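Side-chain contacts in NAD-dependent aldehyde dehydrogenase (Burkholderia multivorans, PDB 5UJU), which probably oxidises aldehydes to carboxylic acids with NAD as the electron acceptor: residues Ala542-Asp546 with Ala547-Ala551; Arg307-Gln311 with Ala312-Thr316; Ala118-Gly121 with Val122-Ile126; Glu503-Arg507 with Gly508-Leu512. All coordinates share one frame; numbering follows the deposited sequence. Where two conformers were deposited one is given.

Contact 1: residues Ala542-Asp546 with Ala547-Ala551; sequences AALAD and AAFVA
Phe549 folds its ring back over the loop that leads into its own short helix, and three apolar side chains of that loop receive it. Leu544 CD2 comes obliquely to the far end of the ring, 3.5 Å from Phe549 CZ. Ala542 CB sits at the ring edge, 4.0 Å from Phe549 CD1, while Ala545 CB approaches CD2 of Phe549 at a slant. The ring gets there because CG of Phe549 lies opposite its backbone N (chi1 -172°), which turns it toward the preceding residues.

Behind this packing stands an N-cap. Asp546 OD1 accepts from Phe549 N at 2.9 Å; the nitrogen lies nearly in line with the C-O bond of OD1, but its N-H points off that line (130° at the hydrogen). The same N-H makes a weak bond to Asp546 O. The peptide between Leu544 and Ala545 is cis. The second carboxylate oxygen, OD2 of Asp546, forms a salt bridge with Arg555 of the second subunit, so one side chain serves both helix start and dimer.

Pro223 and Ala227 of helix 217-230 also pack on Phe549; Tyr170 and Gln174 of helix 158-175 cover Val550, and Ala542 rests on Tyr315 of strand 313-317.

Contact 2: residues Arg307-Gln311 with Ala312-Thr316; sequences RHAHQ and AQVYT
Gln311 NE2 is gripped by two carbonyl oxygens, those of Ala285 and Ile290, to both of which it is hydrogen-bonded, and across the contact this same Gln311 NE2 lies 3.8 Å from Ala312 CB. The side chain gets there by folding over the peptide that follows it: CG of Gln311 stands between N and the carbonyl carbon (chi1 89°), and the chain bends again at chi2.

Beneath the glutamine the backbone reverses. Ala312 N donates to Ala309 O at 3.1 Å, the closing bond of a type I beta turn from Ala309 to Ala312. Ala309 is also the first residue to abandon helical geometry after helix 299-308, and it centres an inverse gamma turn.

Few other side chains meet across the turn. Ala309 CB points toward the outgoing chain and comes within 4.3 Å of Val314 CG2, the valine branch that lies beside its own backbone N.

The turn links helix and strand in the beta-alpha-beta unit made by strand 290-296, helix 299-308 and strand 313-317, with Ile293 of the first strand packing on both Ala309 and Ala312. Farther along, Gln313 and Tyr315 reach each other on one side of the strand. The hydroxyl OH of Tyr315 donates to OE1 of Gln313 at 2.9 Å, in the carbonyl plane and on a lone pair, while Gln313 NE2 bonds to Asn552 O. Arg553 makes a cation-pi contact with the Tyr315 ring.

Contact 3: residues Ala118-Gly121 with Val122-Ile126; sequences AWIG and VSLEI
Leu124 lies against the preceding turn of its helix through CB, CG and CD1. Its CB is 3.6 Å from Ile120 O, and CG of Leu124 comes closer still, 3.1 Å from Ile120 O, because CG is opposite the carbonyl carbon and beside the backbone N (chi1 -60°). At the tip, Leu124 CD1 meets Ile120 CG2 at 3.7 Å; the two side chains run side by side and point the same way. Ile120 O meanwhile accepts from Leu124 N at 2.8 Å, so one carbonyl is both bonded by the backbone and covered by the leucine.

This i to i+4 pairing is the ordinary repeat of an alpha-helix, here within the long helix 97-132, and the Ile120-Leu124 pair makes an apolar ridge that faces Val168 of helix 158-175. Val122 and Ile126 look instead toward Val257 of helix 245-260, so the helix is packed on more than one side.

Ser123 adds a polar detail to the same turn. Its OG, also opposite the carbonyl carbon (chi1 -70°), donates to Trp119 O at 2.9 Å, while Ser123 N reaches Trp119 O at 3.1 Å from the opposite face of the carbonyl plane. Two bonds therefore grip Trp119 O, and the hydroxyl of this buried serine spends its proton within its own helix. Val122 CG2 leans on Ala118 O at 3.3 Å. Glu125, buried as well, sends its carboxylate away from the turn: OE1 of Glu125 takes a hydrogen bond from His17 NE2 and a salt bridge from Lys16, and OE2 pairs with Arg129.

Contact 4: residues Glu503-Arg507 with Gly508-Leu512; sequences EAAVR and GGVAL
Apolar contact between helix and strand rests on Ala505. Its CB lies 4.0 Å from Leu512 CB, and Val510 CG1 comes to 3.9 Å from Ala505 CA. That valine branch stands between its own backbone N and carbonyl carbon (chi1 58°), a rotation that brings it over the last turn of the helix.

Backbone hydrogen bonds end the helix. Gly508 N still makes a regular helical bond to Ala504 O at 2.8 Å. Val510 N then reaches back to Ala505 O at 3.1 Å, and Gly509 N makes a weak bond to Val506 O: a Schellman motif, with Gly509 as its C-prime residue at positive phi (53°). The motif turns the chain from helix 495-508 into strand 511-514 within the beta-alpha-beta unit opened by strand 487-491, where Leu488 packs on both Val510 and Leu512. Past the turn, Leu512 lies in a parallel strand pairing with the second subunit, which carries the sheet across the interface.

Charged groups lead outward. Arg507 runs extended from CG to NE and forms a salt bridge with Asp474, whereas Glu503 pairs with Arg109 of the second subunit.

How the contacts relate
Along the chain the order is contact 3, contact 2, contact 4 and contact 1. Contacts 2 and 4 both join the helix and second strand of a beta-alpha-beta unit, but in two different sheets of the chain, with centres about 26 Å apart. Contact 1 touches contact 2 directly at Tyr315, whose ring is also approached by the carbonyl oxygens of Ala548 and Phe549, and the centres are about 15 Å apart. Contact 3 stands off in helix 97-132, about 36 Å between centres from contact 4, yet helices 158-175 and 217-230 border both it and contact 1. Contacts 1, 2 and 4 all touch the second subunit, so these turns and caps lie at the dimer interface.

Contact 1: residues Ala542-Asp546 with Ala547-Ala551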
# COMPACT_ATOMS: atom_id res chain seq x y z
N ALA A 542 0.49 -6.30 -7.29
CA ALA A 542 1.71 -5.84 -6.64
C ALA A 542 2.90 -6.21 -7.52
O ALA A 542 2.82 -7.10 -8.37
CB ALA A 542 1.87 -6.44 -5.24
N ALA A 543 4.01 -5.50 -7.30
CA ALA A 543 5.27 -5.77 -7.97
C ALA A 543 6.26 -6.41 -7.00
O ALA A 543 6.34 -6.02 -5.83
CB ALA A 543 5.90 -4.49 -8.52
N LEU A 544 7.04 -7.36 -7.52
CA LEU A 544 8.15 -7.97 -6.79
C LEU A 544 9.45 -7.33 -7.29
O LEU A 544 9.88 -7.59 -8.41
CB LEU A 544 8.20 -9.48 -7.03
CG LEU A 544 7.03 -10.40 -6.69
CD1 LEU A 544 7.37 -11.84 -7.12
CD2 LEU A 544 6.69 -10.34 -5.20
N ALA A 545 10.04 -6.44 -6.48
CA ALA A 545 9.46 -5.90 -5.26
C ALA A 545 9.71 -4.39 -5.26
O ALA A 545 10.63 -3.91 -5.93
CB ALA A 545 10.08 -6.55 -4.02
N ASP A 546 8.89 -3.64 -4.54
CA ASP A 546 9.04 -2.19 -4.46
C ASP A 546 8.57 -1.72 -3.08
O ASP A 546 8.23 -2.53 -2.21
CB ASP A 546 8.28 -1.49 -5.59
CG ASP A 546 6.77 -1.76 -5.56
OD1 ASP A 546 6.26 -2.42 -4.62
OD2 ASP A 546 6.08 -1.31 -6.49
N ALA A 547 8.54 -0.39 -2.91
CA ALA A 547 8.14 0.18 -1.62
C ALA A 547 6.71 -0.20 -1.26
O ALA A 547 6.43 -0.53 -0.11
CB ALA A 547 8.30 1.70 -1.64
N ALA A 548 5.79 -0.16 -2.23
CA ALA A 548 4.41 -0.50 -1.93
C ALA A 548 4.29 -1.95 -1.48
O ALA A 548 3.36 -2.29 -0.75
CB ALA A 548 3.51 -0.25 -3.14
N PHE A 549 5.23 -2.80 -1.89
CA PHE A 549 5.16 -4.21 -1.54
C PHE A 549 5.40 -4.46 -0.05
O PHE A 549 4.98 -5.51 0.44
CB PHE A 549 6.16 -5.02 -2.38
CG PHE A 549 6.03 -6.52 -2.23
CD1 PHE A 549 4.91 -7.18 -2.73
CD2 PHE A 549 7.00 -7.26 -1.58
CE1 PHE A 549 4.78 -8.56 -2.59
CE2 PHE A 549 6.89 -8.63 -1.44
CZ PHE A 549 5.77 -9.29 -1.95
N VAL A 550 6.04 -3.53 0.66
CA VAL A 550 6.37 -3.72 2.08
C VAL A 550 5.85 -2.62 3.00
O VAL A 550 5.69 -2.87 4.22
CB VAL A 550 7.90 -3.87 2.27
CG1 VAL A 550 8.45 -5.02 1.48
CG2 VAL A 550 8.61 -2.56 1.92
N ALA A 551 5.61 -1.40 2.53
CA ALA A 551 5.41 -0.26 3.42
C ALA A 551 4.15 -0.36 4.26
O ALA A 551 4.03 0.35 5.27
CB ALA A 551 5.37 1.05 2.62

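Contact 2: residues Arg307-Gln311 with Ala312-Thr316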
# COMPACT_ATOMS: atom_id res chain seq x y z
N ARG A 307 -11.21 -9.17 -3.08
CA ARG A 307 -12.54 -8.62 -2.86
C ARG A 307 -13.15 -9.03 -1.52
O ARG A 307 -13.90 -8.25 -0.93
CB ARG A 307 -13.46 -9.05 -4.00
CG ARG A 307 -13.05 -8.46 -5.33
CD ARG A 307 -13.81 -9.08 -6.49
NE ARG A 307 -13.38 -8.50 -7.76
CZ ARG A 307 -14.15 -7.75 -8.54
NH1 ARG A 307 -15.41 -7.50 -8.20
NH2 ARG A 307 -13.66 -7.27 -9.67
N HIS A 308 -12.83 -10.23 -1.03
CA HIS A 308 -13.57 -10.76 0.11
C HIS A 308 -12.80 -10.76 1.42
O HIS A 308 -13.43 -10.64 2.47
CB HIS A 308 -14.07 -12.17 -0.22
CG HIS A 308 -15.07 -12.15 -1.32
ND1 HIS A 308 -14.73 -12.39 -2.64
CD2 HIS A 308 -16.39 -11.83 -1.33
CE1 HIS A 308 -15.80 -12.26 -3.40
NE2 HIS A 308 -16.82 -11.91 -2.63
N ALA A 309 -11.47 -10.87 1.39
CA ALA A 309 -10.67 -10.78 2.62
C ALA A 309 -10.42 -9.30 2.91
O ALA A 309 -9.30 -8.79 2.84
CB ALA A 309 -9.37 -11.55 2.46
N HIS A 310 -11.51 -8.60 3.23
CA HIS A 310 -11.45 -7.16 3.40
C HIS A 310 -10.68 -6.76 4.64
O HIS A 310 -10.32 -5.59 4.78
CB HIS A 310 -12.87 -6.57 3.42
CG HIS A 310 -13.78 -7.20 4.43
ND1 HIS A 310 -13.61 -7.03 5.79
CD2 HIS A 310 -14.86 -8.00 4.28
CE1 HIS A 310 -14.55 -7.71 6.43
NE2 HIS A 310 -15.32 -8.30 5.54
N GLN A 311 -10.45 -7.70 5.57
CA GLN A 311 -9.70 -7.41 6.79
C GLN A 311 -8.19 -7.49 6.58
O GLN A 311 -7.44 -7.13 7.49
CB GLN A 311 -10.13 -8.36 7.91
CG GLN A 311 -9.35 -9.66 7.97
CD GLN A 311 -9.62 -10.61 6.82
OE1 GLN A 311 -10.57 -10.45 6.04
NE2 GLN A 311 -8.75 -11.60 6.67
N ALA A 312 -7.73 -7.93 5.42
CA ALA A 312 -6.31 -8.14 5.18
C ALA A 312 -5.83 -7.25 4.04
O ALA A 312 -6.62 -6.80 3.21
CB ALA A 312 -6.02 -9.60 4.85
N GLN A 313 -4.53 -7.00 4.03
CA GLN A 313 -3.83 -6.50 2.85
C GLN A 313 -3.49 -7.69 1.97
O GLN A 313 -2.80 -8.61 2.42
CB GLN A 313 -2.55 -5.79 3.24
CG GLN A 313 -2.73 -4.59 4.06
CD GLN A 313 -1.47 -4.32 4.82
OE1 GLN A 313 -0.37 -4.59 4.33
NE2 GLN A 313 -1.62 -3.86 6.03
N VAL A 314 -3.97 -7.68 0.73
CA VAL A 314 -3.87 -8.83 -0.17
C VAL A 314 -2.93 -8.49 -1.32
O VAL A 314 -3.13 -7.48 -2.02
CB VAL A 314 -5.25 -9.24 -0.68
CG1 VAL A 314 -5.15 -10.49 -1.55
CG2 VAL A 314 -6.17 -9.50 0.49
N TYR A 315 -1.91 -9.32 -1.51
CA TYR A 315 -0.96 -9.20 -2.61
C TYR A 315 -1.10 -10.43 -3.49
O TYR A 315 -1.01 -11.55 -3.00
CB TYR A 315 0.47 -9.09 -2.08
CG TYR A 315 0.61 -8.02 -1.02
CD1 TYR A 315 0.93 -6.71 -1.37
CD2 TYR A 315 0.41 -8.32 0.33
CE1 TYR A 315 1.06 -5.73 -0.42
CE2 TYR A 315 0.53 -7.33 1.30
CZ TYR A 315 0.85 -6.03 0.92
OH TYR A 315 0.99 -5.04 1.85
N THR A 316 -1.33 -10.22 -4.79
CA THR A 316 -1.69 -11.33 -5.66
C THR A 316 -0.80 -11.35 -6.89
O THR A 316 -0.40 -10.29 -7.39
CB THR A 316 -3.16 -11.27 -6.12
OG1 THR A 316 -3.40 -10.02 -6.79
CG2 THR A 316 -4.12 -11.42 -4.94

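Contact 3: residues Ala118-Gly121 with Val122-Ile126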
# COMPACT_ATOMS: atom_id res chain seq x y z
N ALA A 118 15.98 -7.38 15.03
CA ALA A 118 15.74 -8.81 15.14
C ALA A 118 15.00 -9.36 13.92
O ALA A 118 15.33 -10.44 13.42
CB ALA A 118 14.92 -9.10 16.39
N TRP A 119 13.99 -8.64 13.44
CA TRP A 119 13.24 -9.14 12.29
C TRP A 119 14.15 -9.29 11.08
O TRP A 119 14.12 -10.32 10.39
CB TRP A 119 12.06 -8.23 11.95
CG TRP A 119 11.22 -7.84 13.11
CD1 TRP A 119 11.04 -8.54 14.28
CD2 TRP A 119 10.47 -6.63 13.23
NE1 TRP A 119 10.21 -7.84 15.12
CE2 TRP A 119 9.85 -6.66 14.50
CE3 TRP A 119 10.26 -5.53 12.39
CZ2 TRP A 119 9.04 -5.62 14.95
CZ3 TRP A 119 9.44 -4.50 12.84
CH2 TRP A 119 8.84 -4.56 14.10
N ILE A 120 14.98 -8.28 10.83
CA ILE A 120 15.89 -8.31 9.69
C ILE A 120 17.00 -9.33 9.92
O ILE A 120 17.32 -10.14 9.04
CB ILE A 120 16.46 -6.90 9.42
CG1 ILE A 120 15.34 -5.85 9.21
CG2 ILE A 120 17.44 -6.91 8.25
CD1 ILE A 120 14.47 -6.08 8.02
N GLY A 121 17.60 -9.31 11.11
CA GLY A 121 18.70 -10.22 11.37
C GLY A 121 18.27 -11.68 11.27
O GLY A 121 18.94 -12.49 10.62
N VAL A 122 17.14 -12.02 11.90
CA VAL A 122 16.65 -13.39 11.82
C VAL A 122 16.34 -13.75 10.36
O VAL A 122 16.66 -14.86 9.90
CB VAL A 122 15.42 -13.56 12.73
CG1 VAL A 122 14.61 -14.81 12.36
CG2 VAL A 122 15.85 -13.63 14.21
N SER A 123 15.72 -12.83 9.62
CA SER A 123 15.43 -13.11 8.21
C SER A 123 16.71 -13.38 7.43
O SER A 123 16.77 -14.33 6.63
CB SER A 123 14.65 -11.95 7.59
OG SER A 123 13.34 -11.91 8.12
N LEU A 124 17.75 -12.57 7.64
CA LEU A 124 18.98 -12.75 6.87
C LEU A 124 19.68 -14.05 7.24
O LEU A 124 20.30 -14.69 6.38
CB LEU A 124 19.91 -11.56 7.06
CG LEU A 124 19.32 -10.23 6.63
CD1 LEU A 124 20.20 -9.03 7.04
CD2 LEU A 124 19.04 -10.23 5.13
N GLU A 125 19.60 -14.44 8.51
CA GLU A 125 20.19 -15.70 8.93
C GLU A 125 19.44 -16.88 8.34
O GLU A 125 20.06 -17.87 7.91
CB GLU A 125 20.22 -15.78 10.46
CG GLU A 125 20.68 -17.12 11.02
CD GLU A 125 22.14 -17.45 10.73
OE1 GLU A 125 22.94 -16.54 10.42
OE2 GLU A 125 22.49 -18.65 10.81
N ILE A 126 18.11 -16.82 8.31
CA ILE A 126 17.33 -17.87 7.66
C ILE A 126 17.78 -18.02 6.20
O ILE A 126 18.02 -19.13 5.72
CB ILE A 126 15.82 -17.58 7.76
CG1 ILE A 126 15.34 -17.63 9.22
CG2 ILE A 126 15.04 -18.54 6.83
CD1 ILE A 126 13.93 -17.10 9.42

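Contact 4: residues Glu503-Arg507 with Gly508-Leu512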
# COMPACT_ATOMS: atom_id res chain seq x y z
N GLU A 503 5.14 2.62 -25.72
CA GLU A 503 3.79 3.12 -25.46
C GLU A 503 2.85 1.97 -25.14
O GLU A 503 1.99 2.09 -24.25
CB GLU A 503 3.28 3.90 -26.68
CG GLU A 503 3.93 5.25 -26.87
CD GLU A 503 3.76 6.16 -25.67
OE1 GLU A 503 2.60 6.44 -25.29
OE2 GLU A 503 4.78 6.59 -25.10
N ALA A 504 2.99 0.85 -25.84
CA ALA A 504 2.16 -0.32 -25.58
C ALA A 504 2.44 -0.90 -24.20
O ALA A 504 1.52 -1.37 -23.52
CB ALA A 504 2.39 -1.38 -26.67
N ALA A 505 3.70 -0.90 -23.77
CA ALA A 505 4.01 -1.42 -22.45
C ALA A 505 3.42 -0.54 -21.35
O ALA A 505 2.90 -1.06 -20.35
CB ALA A 505 5.53 -1.53 -22.28
N VAL A 506 3.47 0.78 -21.53
CA VAL A 506 2.88 1.70 -20.56
C VAL A 506 1.37 1.51 -20.50
O VAL A 506 0.78 1.44 -19.42
CB VAL A 506 3.26 3.15 -20.89
CG1 VAL A 506 2.32 4.13 -20.22
CG2 VAL A 506 4.68 3.40 -20.45
N ARG A 507 0.73 1.41 -21.67
CA ARG A 507 -0.71 1.15 -21.71
C ARG A 507 -1.03 -0.17 -21.03
O ARG A 507 -1.93 -0.24 -20.18
CB ARG A 507 -1.21 1.13 -23.16
CG ARG A 507 -2.68 0.73 -23.28
CD ARG A 507 -3.04 0.48 -24.73
NE ARG A 507 -4.46 0.26 -24.96
CZ ARG A 507 -4.98 -0.09 -26.14
NH1 ARG A 507 -4.18 -0.29 -27.20
NH2 ARG A 507 -6.29 -0.26 -26.27
N GLY A 508 -0.29 -1.23 -21.37
CA GLY A 508 -0.55 -2.54 -20.82
C GLY A 508 -0.02 -2.77 -19.41
O GLY A 508 -0.28 -3.83 -18.83
N GLY A 509 0.72 -1.81 -18.85
CA GLY A 509 1.37 -1.97 -17.56
C GLY A 509 2.22 -3.22 -17.47
O GLY A 509 2.10 -3.98 -16.50
N VAL A 510 3.10 -3.43 -18.44
CA VAL A 510 3.84 -4.68 -18.58
C VAL A 510 5.28 -4.37 -18.95
O VAL A 510 5.56 -3.46 -19.73
CB VAL A 510 3.17 -5.61 -19.63
CG1 VAL A 510 3.10 -4.92 -20.99
CG2 VAL A 510 3.89 -6.94 -19.72
N ALA A 511 6.20 -5.13 -18.36
CA ALA A 511 7.62 -4.97 -18.63
C ALA A 511 7.95 -5.36 -20.07
O ALA A 511 7.44 -6.35 -20.59
CB ALA A 511 8.43 -5.81 -17.64
N LEU A 512 8.81 -4.57 -20.70
CA LEU A 512 9.14 -4.71 -22.11
C LEU A 512 10.55 -5.25 -22.30
O LEU A 512 11.50 -4.74 -21.70
CB LEU A 512 9.02 -3.37 -22.82
CG LEU A 512 9.31 -3.39 -24.33
CD1 LEU A 512 8.26 -4.18 -25.07
CD2 LEU A 512 9.40 -1.97 -24.86